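Local structure of sp1 protein (6LPA) at residues A[8-13]-A[99-104]; A[14-19]-A[92-97]; A[45-50]-A[83-88]. The protein probably suppresses host protein synthesis, as nsp1 of other alphacoronaviruses does, and is associated with effects on host proliferation and with immune evasion. All blocks are in the same frame, centred on the assembly; numbering follows the deposited sequence.

In the fold
The three contacts sample the small beta barrel of this nsp1 at different depths. Contacts 1 and 3 join neighbouring strands of the same six-stranded sheet, 6-11 with 96-104 and 42-46 with 85-91, and both are partly buried, pairing backbone hydrogen bonds with aromatic side chains, one in contact 1 and two in contact 3. Contact 2 is more buried, yet it is built by a loop with an ST turn and a short strand, and its chemistry rests on serine hydroxyls, not rings. Contacts 1 and 2 share strand 96-104 and touch through Asp-13 and Asn-95. Contact 3, spanning the shortest stretch of chain, lies about 15 Å from contact 2, centre to centre, and adds a turn and a bulge.

Contact 1. Residues A[8-13]-A[99-104]; sequences LAVASD and EEFQVI
Leu-8 and Glu-99 form a hydrogen-bonded antiparallel pair where strands 6-11 and 96-104 meet in the beta barrel of nsp1. The backbone bonds come first. The N-H of Leu-8 reaches the carbonyl O of Glu-99 at 3.0 Å, and the N-H of Glu-99 returns the bond to the O of Leu-8 at 3.2 Å. Although this single bridge is antiparallel, the short segments 8-11 and 99-101 splay strongly from a straight antiparallel run, their directions 118° apart. The two side chains of the pair rise on the same face of the sheet. On the flanks, backbone hydrogen bonds join Val-10 to Val-97 and Phe-101 to Leu-6, so the pairing extends beyond this one bridge.

The second kind of interaction is CH-pi. Leu-8 lays its CD1 methyl over one face of the Phe-101 ring, 3.9 Å from the ring centroid and 29° off the normal. CD1 of Leu-8 is offset toward one side of the ring, 3.4 Å from CD1 of Phe-101. Phe-101 has CG anti to its carbonyl carbon (chi1 -61°), a torsion that starts the ring out on the backbone N side. The same ring meets that of Phe-44 obliquely. Since Ala-9 and Ala-11 also form backbone hydrogen bonds with Phe-44, this is where the two outermost strands, 6-11 and 42-46, meet and the barrel closes.

Apolar packing completes the contact around Val-10, whose CG2 does the touching on both counts. It lies at the edge of the Phe-101 ring, in its plane, so Leu-8 and Val-10 hold the ring by face and by rim. CE1 of Phe-101 is 3.6 Å from CG2 of Val-10, while the CG methylene of Glu-99 meets the same CG2 of Val-10 at 3.5 Å.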
ATOM      1  N   LEU A   8      19.362  -8.468  -5.314  1.00 50.66           N
ATOM      2  CA  LEU A   8      18.313  -9.058  -4.500  1.00 49.15           C
ATOM      3  C   LEU A   8      18.399 -10.574  -4.544  1.00 50.65           C
ATOM      4  O   LEU A   8      18.801 -11.156  -5.553  1.00 49.85           O
ATOM      5  CB  LEU A   8      16.932  -8.618  -4.993  1.00 47.77           C
ATOM      6  CG  LEU A   8      16.647  -7.117  -4.984  1.00 52.11           C
ATOM      7  CD1 LEU A   8      15.279  -6.842  -5.593  1.00 52.58           C
ATOM      8  CD2 LEU A   8      16.765  -6.543  -3.581  1.00 49.12           C
ATOM      9  N   ALA A   9      17.988 -11.209  -3.448  1.00 45.06           N
ATOM     10  CA  ALA A   9      17.923 -12.657  -3.374  1.00 43.59           C
ATOM     11  C   ALA A   9      16.581 -13.125  -3.930  1.00 49.86           C
ATOM     12  O   ALA A   9      15.550 -13.026  -3.256  1.00 50.86           O
ATOM     13  CB  ALA A   9      18.130 -13.132  -1.941  1.00 42.96           C
ATOM     14  N   VAL A  10      16.596 -13.643  -5.152  1.00 48.39           N
ATOM     15  CA  VAL A  10      15.379 -14.076  -5.830  1.00 48.12           C
ATOM     16  C   VAL A  10      15.072 -15.509  -5.427  1.00 50.08           C
ATOM     17  O   VAL A  10      15.922 -16.398  -5.563  1.00 44.21           O
ATOM     18  CB  VAL A  10      15.530 -13.957  -7.348  1.00 50.13           C
ATOM     19  CG1 VAL A  10      14.300 -14.563  -8.048  1.00 49.50           C
ATOM     20  CG2 VAL A  10      15.764 -12.494  -7.731  1.00 47.10           C
ATOM     21  N   ALA A  11      13.852 -15.737  -4.942  1.00 46.76           N
ATOM     22  CA  ALA A  11      13.500 -17.044  -4.416  1.00 46.70           C
ATOM     23  C   ALA A  11      13.600 -18.096  -5.512  1.00 45.34           C
ATOM     24  O   ALA A  11      13.259 -17.839  -6.667  1.00 48.49           O
ATOM     25  CB  ALA A  11      12.090 -17.000  -3.830  1.00 47.11           C
ATOM     26  N   SER A  12      14.101 -19.287  -5.147  1.00 48.09           N
ATOM     27  CA  SER A  12      14.212 -20.365  -6.121  1.00 48.19           C
ATOM     28  C   SER A  12      13.656 -21.694  -5.615  1.00 51.69           C
ATOM     29  O   SER A  12      13.752 -22.694  -6.335  1.00 57.28           O
ATOM     30  CB  SER A  12      15.673 -20.567  -6.563  1.00 48.41           C
ATOM     31  OG  SER A  12      16.481 -20.809  -5.440  1.00 53.53           O
ATOM     32  N   ASP A  13      13.084 -21.753  -4.418  1.00 46.70           N
ATOM     33  CA  ASP A  13      12.519 -22.999  -3.921  1.00 55.16           C
ATOM     34  C   ASP A  13      11.137 -23.277  -4.522  1.00 55.25           C
ATOM     35  O   ASP A  13      10.407 -22.367  -4.933  1.00 48.70           O
ATOM     36  CB  ASP A  13      12.374 -22.971  -2.400  1.00 50.49           C
ATOM     37  CG  ASP A  13      13.644 -23.303  -1.686  1.00 53.86           C
ATOM     38  OD1 ASP A  13      14.532 -23.921  -2.310  1.00 56.43           O
ATOM     39  OD2 ASP A  13      13.739 -22.952  -0.491  1.00 52.38           O
ATOM     40  N   GLU A  99      20.298 -11.766  -8.289  1.00 50.08           N
ATOM     41  CA  GLU A  99      19.925 -11.110  -9.536  1.00 51.84           C
ATOM     42  C   GLU A  99      19.936  -9.600  -9.352  1.00 57.19           C
ATOM     43  O   GLU A  99      19.792  -9.087  -8.241  1.00 54.11           O
ATOM     44  CB  GLU A  99      18.533 -11.529 -10.041  1.00 59.27           C
ATOM     45  CG  GLU A  99      18.251 -13.014 -10.079  1.00 56.41           C
ATOM     46  CD  GLU A  99      18.985 -13.703 -11.189  1.00 59.04           C
ATOM     47  OE1 GLU A  99      19.734 -13.010 -11.913  1.00 57.08           O
ATOM     48  OE2 GLU A  99      18.808 -14.930 -11.344  1.00 57.13           O
ATOM     49  N   GLU A 100      20.047  -8.897 -10.480  1.00 57.56           N
ATOM     50  CA  GLU A 100      20.272  -7.459 -10.516  1.00 58.99           C
ATOM     51  C   GLU A 100      18.999  -6.719 -10.898  1.00 57.80           C
ATOM     52  O   GLU A 100      18.384  -7.022 -11.925  1.00 56.29           O
ATOM     53  CB  GLU A 100      21.386  -7.121 -11.507  1.00 60.67           C
ATOM     54  CG  GLU A 100      22.283  -6.027 -11.019  1.00 68.60           C
ATOM     55  CD  GLU A 100      23.274  -6.501  -9.972  1.00 71.42           C
ATOM     56  OE1 GLU A 100      23.186  -7.677  -9.539  1.00 63.05           O
ATOM     57  OE2 GLU A 100      24.151  -5.688  -9.588  1.00 78.90           O
ATOM     58  N   PHE A 101      18.623  -5.737 -10.081  1.00 55.45           N
ATOM     59  CA  PHE A 101      17.422  -4.947 -10.293  1.00 56.52           C
ATOM     60  C   PHE A 101      17.768  -3.471 -10.183  1.00 60.68           C
ATOM     61  O   PHE A 101      18.776  -3.089  -9.586  1.00 66.80           O
ATOM     62  CB  PHE A 101      16.320  -5.268  -9.268  1.00 54.52           C
ATOM     63  CG  PHE A 101      15.851  -6.692  -9.293  1.00 52.67           C
ATOM     64  CD1 PHE A 101      16.584  -7.697  -8.670  1.00 55.16           C
ATOM     65  CD2 PHE A 101      14.666  -7.030  -9.914  1.00 51.46           C
ATOM     66  CE1 PHE A 101      16.143  -9.029  -8.693  1.00 52.96           C
ATOM     67  CE2 PHE A 101      14.222  -8.346  -9.931  1.00 52.10           C
ATOM     68  CZ  PHE A 101      14.964  -9.341  -9.320  1.00 51.90           C
ATOM     69  N   GLN A 102      16.893  -2.633 -10.724  1.00 60.81           N
ATOM     70  CA  GLN A 102      16.993  -1.195 -10.524  1.00 66.77           C
ATOM     71  C   GLN A 102      15.748  -0.690  -9.803  1.00 63.27           C
ATOM     72  O   GLN A 102      14.627  -0.854 -10.304  1.00 60.42           O
ATOM     73  CB  GLN A 102      17.211  -0.486 -11.855  1.00 69.53           C
ATOM     74  CG  GLN A 102      18.689  -0.237 -12.078  1.00 74.71           C
ATOM     75  CD  GLN A 102      19.027  -0.013 -13.519  1.00 82.94           C
ATOM     76  OE1 GLN A 102      18.365  -0.544 -14.416  1.00 78.12           O
ATOM     77  NE2 GLN A 102      20.071   0.776 -13.761  1.00 88.96           N
ATOM     78  N   VAL A 103      15.960  -0.060  -8.641  1.00 61.91           N
ATOM     79  CA  VAL A 103      14.914   0.233  -7.660  1.00 64.86           C
ATOM     80  C   VAL A 103      15.054   1.659  -7.129  1.00 67.43           C
ATOM     81  O   VAL A 103      16.149   2.079  -6.739  1.00 70.35           O
ATOM     82  CB  VAL A 103      14.960  -0.751  -6.470  1.00 62.93           C
ATOM     83  CG1 VAL A 103      13.750  -0.552  -5.588  1.00 56.95           C
ATOM     84  CG2 VAL A 103      15.078  -2.202  -6.943  1.00 60.21           C
ATOM     85  N   ILE A 104      13.937   2.380  -7.065  1.00 65.70           N
ATOM     86  CA  ILE A 104      13.840   3.646  -6.345  1.00 67.74           C
ATOM     87  C   ILE A 104      12.883   3.471  -5.160  1.00 72.71           C
ATOM     88  O   ILE A 104      12.108   2.512  -5.089  1.00 66.89           O
ATOM     89  CB  ILE A 104      13.359   4.797  -7.252  1.00 67.63           C
ATOM     90  CG1 ILE A 104      13.789   4.573  -8.695  1.00 66.54           C
ATOM     91  CG2 ILE A 104      13.894   6.138  -6.752  1.00 76.47           C
ATOM     92  CD1 ILE A 104      13.144   5.528  -9.651  1.00 63.47           C
TER

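Contact 2. Residues A[14-19]-A[92-97]; sequences QEISAH and SNSNYV
The ST turn begun by Ser-92, in the loop that leads into strand 96-104, is hydrogen-bonded to Ser-17 of the short strand 16-17 through a single hydroxyl. OG of Ser-92 accepts the N-H of Ser-94, two residues on, at 3.1 Å, and this bond closes the turn. The same OG donates across the contact to the carbonyl O of Ser-17 at 2.8 Å, arriving tilted 34° from the carbonyl plane. Thus one buried hydroxyl is gripped twice, as acceptor within its own loop and as donor to the opposing backbone. With OG anti to the backbone N of Ser-92 (chi1 172°), the hydroxyl is carried to the point where both partners can be met.

Apolar groups pack around this polar link. CG2 of Ile-16 lies 3.6 Å from OG of Ser-92, while CB of Ala-18 rests on CB of Ser-92 at 3.8 Å. More loosely, CG1 of Ile-16 meets CB of Ser-94. The strand being held belongs to a small parallel sheet, for Ile-16 bonds through its backbone to Ile-52 and Ile-54. On the loop side, the carbonyl O of Ser-94 takes a hydrogen bond from Arg-43. A second serine hydroxyl turns along its own chain: OG of Ser-94 donates to O of Asn-95 at 3.0 Å, from above the carbonyl plane.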
ATOM      1  N   GLN A  14      10.776 -24.568  -4.530  1.00 56.19           N
ATOM      2  CA  GLN A  14       9.408 -24.981  -4.853  1.00 56.93           C
ATOM      3  C   GLN A  14       8.379 -24.294  -3.962  1.00 57.32           C
ATOM      4  O   GLN A  14       7.303 -23.893  -4.429  1.00 59.42           O
ATOM      5  CB  GLN A  14       9.272 -26.492  -4.685  1.00 54.42           C
ATOM      6  CG  GLN A  14       9.303 -27.247  -5.952  1.00 58.85           C
ATOM      7  CD  GLN A  14       8.081 -27.010  -6.804  1.00 56.82           C
ATOM      8  OE1 GLN A  14       7.206 -26.177  -6.496  1.00 57.69           O
ATOM      9  NE2 GLN A  14       8.031 -27.721  -7.907  1.00 48.24           N
ATOM     10  N   GLU A  15       8.666 -24.205  -2.669  1.00 58.75           N
ATOM     11  CA  GLU A  15       7.808 -23.527  -1.711  1.00 59.89           C
ATOM     12  C   GLU A  15       8.639 -22.510  -0.951  1.00 57.20           C
ATOM     13  O   GLU A  15       9.814 -22.748  -0.655  1.00 59.91           O
ATOM     14  CB  GLU A  15       7.140 -24.517  -0.727  1.00 65.55           C
ATOM     15  CG  GLU A  15       5.699 -24.860  -1.096  1.00 72.65           C
ATOM     16  CD  GLU A  15       4.849 -25.249   0.111  1.00 74.41           C
ATOM     17  OE1 GLU A  15       3.608 -25.326  -0.041  1.00 73.94           O
ATOM     18  OE2 GLU A  15       5.423 -25.477   1.203  1.00 72.30           O
ATOM     19  N   ILE A  16       8.026 -21.375  -0.642  1.00 51.71           N
ATOM     20  CA  ILE A  16       8.700 -20.256  -0.000  1.00 58.22           C
ATOM     21  C   ILE A  16       7.974 -20.034   1.312  1.00 57.16           C
ATOM     22  O   ILE A  16       6.825 -19.577   1.322  1.00 54.16           O
ATOM     23  CB  ILE A  16       8.682 -18.991  -0.880  1.00 57.38           C
ATOM     24  CG1 ILE A  16       9.605 -19.154  -2.092  1.00 58.96           C
ATOM     25  CG2 ILE A  16       9.110 -17.745  -0.116  1.00 58.96           C
ATOM     26  CD1 ILE A  16       9.124 -18.332  -3.317  1.00 54.01           C
ATOM     27  N   SER A  17       8.611 -20.401   2.417  1.00 51.84           N
ATOM     28  CA  SER A  17       8.069 -20.032   3.716  1.00 54.93           C
ATOM     29  C   SER A  17       8.488 -18.601   4.052  1.00 53.23           C
ATOM     30  O   SER A  17       9.674 -18.261   3.968  1.00 51.04           O
ATOM     31  CB  SER A  17       8.553 -20.995   4.792  1.00 56.14           C
ATOM     32  OG  SER A  17       8.183 -20.487   6.055  1.00 59.55           O
ATOM     33  N   ALA A  18       7.518 -17.759   4.412  1.00 51.82           N
ATOM     34  CA  ALA A  18       7.759 -16.329   4.537  1.00 47.90           C
ATOM     35  C   ALA A  18       6.795 -15.744   5.559  1.00 51.97           C
ATOM     36  O   ALA A  18       5.955 -16.444   6.126  1.00 54.22           O
ATOM     37  CB  ALA A  18       7.615 -15.629   3.181  1.00 42.18           C
ATOM     38  N   HIS A  19       6.918 -14.442   5.784  1.00 49.21           N
ATOM     39  CA  HIS A  19       5.986 -13.758   6.666  1.00 52.34           C
ATOM     40  C   HIS A  19       5.945 -12.281   6.308  1.00 51.37           C
ATOM     41  O   HIS A  19       6.901 -11.742   5.742  1.00 50.58           O
ATOM     42  CB  HIS A  19       6.363 -13.937   8.143  1.00 53.10           C
ATOM     43  CG  HIS A  19       7.697 -13.374   8.508  1.00 50.15           C
ATOM     44  ND1 HIS A  19       7.854 -12.108   9.036  1.00 58.62           N
ATOM     45  CD2 HIS A  19       8.940 -13.904   8.430  1.00 49.81           C
ATOM     46  CE1 HIS A  19       9.137 -11.880   9.259  1.00 50.78           C
ATOM     47  NE2 HIS A  19       9.817 -12.958   8.907  1.00 52.18           N
ATOM     48  N   SER A  92      12.022 -13.942   4.276  1.00 45.26           N
ATOM     49  CA  SER A  92      12.052 -15.372   4.014  1.00 46.33           C
ATOM     50  C   SER A  92      13.494 -15.849   4.028  1.00 47.58           C
ATOM     51  O   SER A  92      14.405 -15.119   3.622  1.00 45.50           O
ATOM     52  CB  SER A  92      11.407 -15.705   2.660  1.00 44.45           C
ATOM     53  OG  SER A  92      11.615 -17.070   2.368  1.00 49.11           O
ATOM     54  N   ASN A  93      13.686 -17.084   4.483  1.00 45.78           N
ATOM     55  CA  ASN A  93      14.971 -17.768   4.422  1.00 47.10           C
ATOM     56  C   ASN A  93      15.048 -18.795   3.288  1.00 49.84           C
ATOM     57  O   ASN A  93      15.846 -19.734   3.371  1.00 49.59           O
ATOM     58  CB  ASN A  93      15.261 -18.437   5.771  1.00 50.44           C
ATOM     59  CG  ASN A  93      15.574 -17.423   6.876  1.00 55.43           C
ATOM     60  OD1 ASN A  93      16.276 -16.438   6.648  1.00 53.56           O
ATOM     61  ND2 ASN A  93      15.020 -17.650   8.068  1.00 54.47           N
ATOM     62  N   SER A  94      14.245 -18.646   2.230  1.00 48.26           N
ATOM     63  CA  SER A  94      14.259 -19.642   1.161  1.00 45.28           C
ATOM     64  C   SER A  94      15.586 -19.629   0.400  1.00 50.38           C
ATOM     65  O   SER A  94      16.351 -18.654   0.436  1.00 47.13           O
ATOM     66  CB  SER A  94      13.126 -19.393   0.172  1.00 47.68           C
ATOM     67  OG  SER A  94      13.513 -18.404  -0.754  1.00 45.64           O
ATOM     68  N   ASN A  95      15.844 -20.733  -0.310  1.00 47.18           N
ATOM     69  CA  ASN A  95      16.954 -20.786  -1.250  1.00 46.36           C
ATOM     70  C   ASN A  95      16.705 -19.783  -2.362  1.00 49.19           C
ATOM     71  O   ASN A  95      15.560 -19.466  -2.699  1.00 48.20           O
ATOM     72  CB  ASN A  95      17.126 -22.193  -1.839  1.00 46.34           C
ATOM     73  CG  ASN A  95      17.436 -23.243  -0.772  1.00 55.64           C
ATOM     74  OD1 ASN A  95      18.227 -22.998   0.138  1.00 55.87           O
ATOM     75  ND2 ASN A  95      16.816 -24.416  -0.885  1.00 54.07           N
ATOM     76  N   TYR A  96      17.792 -19.282  -2.934  1.00 46.37           N
ATOM     77  CA  TYR A  96      17.714 -18.110  -3.784  1.00 49.80           C
ATOM     78  C   TYR A  96      18.822 -18.185  -4.813  1.00 48.68           C
ATOM     79  O   TYR A  96      19.753 -18.986  -4.697  1.00 49.69           O
ATOM     80  CB  TYR A  96      17.856 -16.811  -2.976  1.00 45.45           C
ATOM     81  CG  TYR A  96      19.187 -16.719  -2.247  1.00 50.17           C
ATOM     82  CD1 TYR A  96      19.372 -17.363  -1.028  1.00 52.25           C
ATOM     83  CD2 TYR A  96      20.268 -16.006  -2.784  1.00 51.35           C
ATOM     84  CE1 TYR A  96      20.581 -17.303  -0.360  1.00 55.67           C
ATOM     85  CE2 TYR A  96      21.502 -15.937  -2.108  1.00 52.29           C
ATOM     86  CZ  TYR A  96      21.642 -16.593  -0.897  1.00 56.00           C
ATOM     87  OH  TYR A  96      22.828 -16.555  -0.194  1.00 57.33           O
ATOM     88  N   VAL A  97      18.696 -17.330  -5.822  1.00 45.79           N
ATOM     89  CA  VAL A  97      19.769 -16.979  -6.736  1.00 48.12           C
ATOM     90  C   VAL A  97      19.845 -15.456  -6.763  1.00 50.74           C
ATOM     91  O   VAL A  97      18.825 -14.761  -6.678  1.00 48.26           O
ATOM     92  CB  VAL A  97      19.540 -17.554  -8.159  1.00 53.98           C
ATOM     93  CG1 VAL A  97      19.469 -19.085  -8.131  1.00 45.39           C
ATOM     94  CG2 VAL A  97      18.285 -16.976  -8.794  1.00 51.09           C
TER

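Contact 3. Residues A[45-50]-A[83-88]; sequences VAFGLQ and RCLRGW
Phe-47 and Trp-88 meet where strand 42-46 runs along the bulged start of strand 85-91 and then leaves the barrel sheet in a type II turn, Ala-46 to Leu-49. CD1 of the Phe-47 ring lies 3.7 Å from CH2 of the Trp-88 indole, the two side chains crossing obliquely. CD1 of Phe-47 also touches CD2 of Leu-85, these side chains crossing at about a right angle. CG of Phe-47, anti to the backbone N (chi1 179°), comes beside the carbonyl O of Leu-85. Gln-50 comes to the rim of the indole: its OE1 sits at the ring edge, in plane, 3.4 Å from CH2 of Trp-88, with the amide plane turned 82° from the ring.

Under these side chains the backbones pair. Val-45 and Trp-88 are a hydrogen-bonded antiparallel pair, with N of Val-45 2.8 Å from O of Trp-88 and the return bond nearly as short. Two residues on, past the non-hydrogen-bonded pair Ala-46 and Gly-87, N of Phe-47 bonds to O of Arg-86 at 2.9 Å from well above that carbonyl's plane (51°). Gly-87, at backbone angles that call for glycine, has no side chain to fend off the other strand, and its CA comes within 3.0 Å of O of Val-45.

Further out, Arg-86 and Gly-87 both face Leu-65 in a classic beta bulge, and NE of Arg-86 is held by the carbonyl of Gly-67. Phe-78 adds an edge-to-face partner to Trp-88. At the far end of 83-88, Arg-83 forms a salt bridge with Asp-60 of the second subunit. Within the turn, Gly-48 takes a backbone shape suited to glycine, and Leu-49 N closes back on Ala-46 O. The N-H of Gly-48 also fixes the amide at the indole edge, bonding to OE1 of Gln-50 at 3.0 Å.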
ATOM      1  N   VAL A  45       9.934 -12.207  -4.918  1.00 47.46           N
ATOM      2  CA  VAL A  45       8.974 -13.165  -5.425  1.00 46.39           C
ATOM      3  C   VAL A  45       8.282 -12.470  -6.580  1.00 47.61           C
ATOM      4  O   VAL A  45       7.618 -11.444  -6.386  1.00 45.82           O
ATOM      5  CB  VAL A  45       7.980 -13.598  -4.341  1.00 48.25           C
ATOM      6  CG1 VAL A  45       7.045 -14.699  -4.854  1.00 43.79           C
ATOM      7  CG2 VAL A  45       8.750 -14.027  -3.093  1.00 48.84           C
ATOM      8  N   ALA A  46       8.464 -13.001  -7.785  1.00 43.64           N
ATOM      9  CA  ALA A  46       7.861 -12.406  -8.966  1.00 45.91           C
ATOM     10  C   ALA A  46       6.340 -12.499  -8.893  1.00 46.46           C
ATOM     11  O   ALA A  46       5.774 -13.430  -8.310  1.00 46.91           O
ATOM     12  CB  ALA A  46       8.367 -13.106 -10.228  1.00 44.68           C
ATOM     13  N   PHE A  47       5.672 -11.524  -9.494  1.00 47.09           N
ATOM     14  CA  PHE A  47       4.230 -11.625  -9.631  1.00 49.18           C
ATOM     15  C   PHE A  47       3.901 -12.806 -10.534  1.00 51.59           C
ATOM     16  O   PHE A  47       4.506 -12.975 -11.601  1.00 48.78           O
ATOM     17  CB  PHE A  47       3.631 -10.350 -10.214  1.00 46.53           C
ATOM     18  CG  PHE A  47       2.135 -10.436 -10.397  1.00 48.97           C
ATOM     19  CD1 PHE A  47       1.281 -10.204  -9.323  1.00 50.38           C
ATOM     20  CD2 PHE A  47       1.587 -10.834 -11.613  1.00 48.52           C
ATOM     21  CE1 PHE A  47      -0.093 -10.318  -9.453  1.00 51.66           C
ATOM     22  CE2 PHE A  47       0.214 -10.922 -11.765  1.00 51.41           C
ATOM     23  CZ  PHE A  47      -0.637 -10.675 -10.669  1.00 54.51           C
ATOM     24  N   GLY A  48       2.929 -13.610 -10.112  1.00 44.67           N
ATOM     25  CA  GLY A  48       2.640 -14.876 -10.745  1.00 51.85           C
ATOM     26  C   GLY A  48       3.079 -16.064  -9.929  1.00 57.63           C
ATOM     27  O   GLY A  48       2.564 -17.169 -10.141  1.00 61.23           O
ATOM     28  N   LEU A  49       3.992 -15.858  -8.974  1.00 53.83           N
ATOM     29  CA  LEU A  49       4.492 -16.916  -8.111  1.00 50.36           C
ATOM     30  C   LEU A  49       4.016 -16.770  -6.671  1.00 53.00           C
ATOM     31  O   LEU A  49       4.540 -17.443  -5.787  1.00 53.29           O
ATOM     32  CB  LEU A  49       6.024 -16.959  -8.159  1.00 55.35           C
ATOM     33  CG  LEU A  49       6.662 -16.930  -9.544  1.00 52.72           C
ATOM     34  CD1 LEU A  49       8.174 -17.139  -9.447  1.00 54.75           C
ATOM     35  CD2 LEU A  49       6.038 -17.964 -10.437  1.00 54.83           C
ATOM     36  N   GLN A  50       3.013 -15.928  -6.406  1.00 50.34           N
ATOM     37  CA  GLN A  50       2.572 -15.773  -5.026  1.00 48.67           C
ATOM     38  C   GLN A  50       2.042 -17.075  -4.460  1.00 51.48           C
ATOM     39  O   GLN A  50       2.024 -17.246  -3.239  1.00 52.82           O
ATOM     40  CB  GLN A  50       1.503 -14.675  -4.901  1.00 52.91           C
ATOM     41  CG  GLN A  50       0.258 -14.904  -5.747  1.00 49.55           C
ATOM     42  CD  GLN A  50       0.386 -14.251  -7.102  1.00 52.30           C
ATOM     43  OE1 GLN A  50       1.498 -13.971  -7.557  1.00 48.89           O
ATOM     44  NE2 GLN A  50      -0.745 -13.989  -7.751  1.00 49.45           N
ATOM     45  N   ARG A  83      -1.601  -1.943 -11.134  1.00 52.97           N
ATOM     46  CA  ARG A  83      -1.057  -2.252 -12.443  1.00 58.87           C
ATOM     47  C   ARG A  83       0.467  -2.203 -12.387  1.00 59.20           C
ATOM     48  O   ARG A  83       1.060  -1.483 -11.575  1.00 60.44           O
ATOM     49  CB  ARG A  83      -1.582  -1.273 -13.495  1.00 63.86           C
ATOM     50  CG  ARG A  83      -3.094  -1.092 -13.485  1.00 58.75           C
ATOM     51  CD  ARG A  83      -3.467   0.327 -13.936  1.00 62.98           C
ATOM     52  NE  ARG A  83      -4.912   0.581 -13.986  1.00 63.99           N
ATOM     53  CZ  ARG A  83      -5.559   1.439 -13.194  1.00 64.95           C
ATOM     54  NH1 ARG A  83      -4.903   2.122 -12.261  1.00 61.76           N
ATOM     55  NH2 ARG A  83      -6.869   1.610 -13.328  1.00 64.15           N
ATOM     56  N   CYS A  84       1.102  -3.008 -13.230  1.00 61.04           N
ATOM     57  CA  CYS A  84       2.562  -3.040 -13.318  1.00 59.22           C
ATOM     58  C   CYS A  84       3.204  -3.592 -12.054  1.00 57.24           C
ATOM     59  O   CYS A  84       4.411  -3.417 -11.852  1.00 54.78           O
ATOM     60  CB  CYS A  84       3.138  -1.652 -13.615  1.00 58.95           C
ATOM     61  SG  CYS A  84       2.469  -0.924 -15.124  1.00 76.67           S
ATOM     62  N   LEU A  85       2.431  -4.241 -11.181  1.00 48.94           N
ATOM     63  CA  LEU A  85       3.043  -4.943 -10.061  1.00 50.79           C
ATOM     64  C   LEU A  85       3.951  -6.044 -10.604  1.00 46.74           C
ATOM     65  O   LEU A  85       3.503  -6.925 -11.340  1.00 49.62           O
ATOM     66  CB  LEU A  85       1.967  -5.527  -9.141  1.00 48.62           C
ATOM     67  CG  LEU A  85       2.481  -6.394  -7.987  1.00 48.83           C
ATOM     68  CD1 LEU A  85       3.423  -5.574  -7.085  1.00 45.75           C
ATOM     69  CD2 LEU A  85       1.320  -6.943  -7.172  1.00 49.65           C
ATOM     70  N   ARG A  86       5.229  -5.991 -10.253  1.00 45.63           N
ATOM     71  CA  ARG A  86       6.190  -6.966 -10.762  1.00 49.12           C
ATOM     72  C   ARG A  86       6.576  -8.023  -9.743  1.00 48.89           C
ATOM     73  O   ARG A  86       7.098  -9.075 -10.124  1.00 48.17           O
ATOM     74  CB  ARG A  86       7.467  -6.259 -11.239  1.00 47.90           C
ATOM     75  CG  ARG A  86       7.209  -5.221 -12.295  1.00 44.15           C
ATOM     76  CD  ARG A  86       6.441  -5.858 -13.462  1.00 46.37           C
ATOM     77  NE  ARG A  86       6.097  -4.840 -14.442  1.00 51.47           N
ATOM     78  CZ  ARG A  86       5.283  -5.015 -15.480  1.00 52.26           C
ATOM     79  NH1 ARG A  86       4.708  -6.199 -15.716  1.00 49.05           N
ATOM     80  NH2 ARG A  86       5.054  -3.989 -16.292  1.00 54.40           N
ATOM     81  N   GLY A  87       6.344  -7.776  -8.466  1.00 47.13           N
ATOM     82  CA  GLY A  87       6.708  -8.751  -7.468  1.00 46.94           C
ATOM     83  C   GLY A  87       6.872  -8.086  -6.117  1.00 47.23           C
ATOM     84  O   GLY A  87       6.560  -6.912  -5.945  1.00 49.18           O
ATOM     85  N   TRP A  88       7.359  -8.877  -5.164  1.00 44.43           N
ATOM     86  CA  TRP A  88       7.479  -8.417  -3.788  1.00 45.98           C
ATOM     87  C   TRP A  88       8.827  -8.830  -3.217  1.00 45.21           C
ATOM     88  O   TRP A  88       9.444  -9.800  -3.661  1.00 45.41           O
ATOM     89  CB  TRP A  88       6.383  -8.991  -2.886  1.00 46.15           C
ATOM     90  CG  TRP A  88       4.977  -8.878  -3.401  1.00 47.91           C
ATOM     91  CD1 TRP A  88       4.062  -7.913  -3.083  1.00 43.90           C
ATOM     92  CD2 TRP A  88       4.311  -9.792  -4.294  1.00 45.81           C
ATOM     93  NE1 TRP A  88       2.863  -8.172  -3.733  1.00 46.63           N
ATOM     94  CE2 TRP A  88       2.993  -9.311  -4.484  1.00 42.14           C
ATOM     95  CE3 TRP A  88       4.704 -10.962  -4.955  1.00 46.43           C
ATOM     96  CZ2 TRP A  88       2.067  -9.962  -5.316  1.00 47.74           C
ATOM     97  CZ3 TRP A  88       3.780 -11.609  -5.794  1.00 48.52           C
ATOM     98  CH2 TRP A  88       2.471 -11.110  -5.953  1.00 45.38           C
TER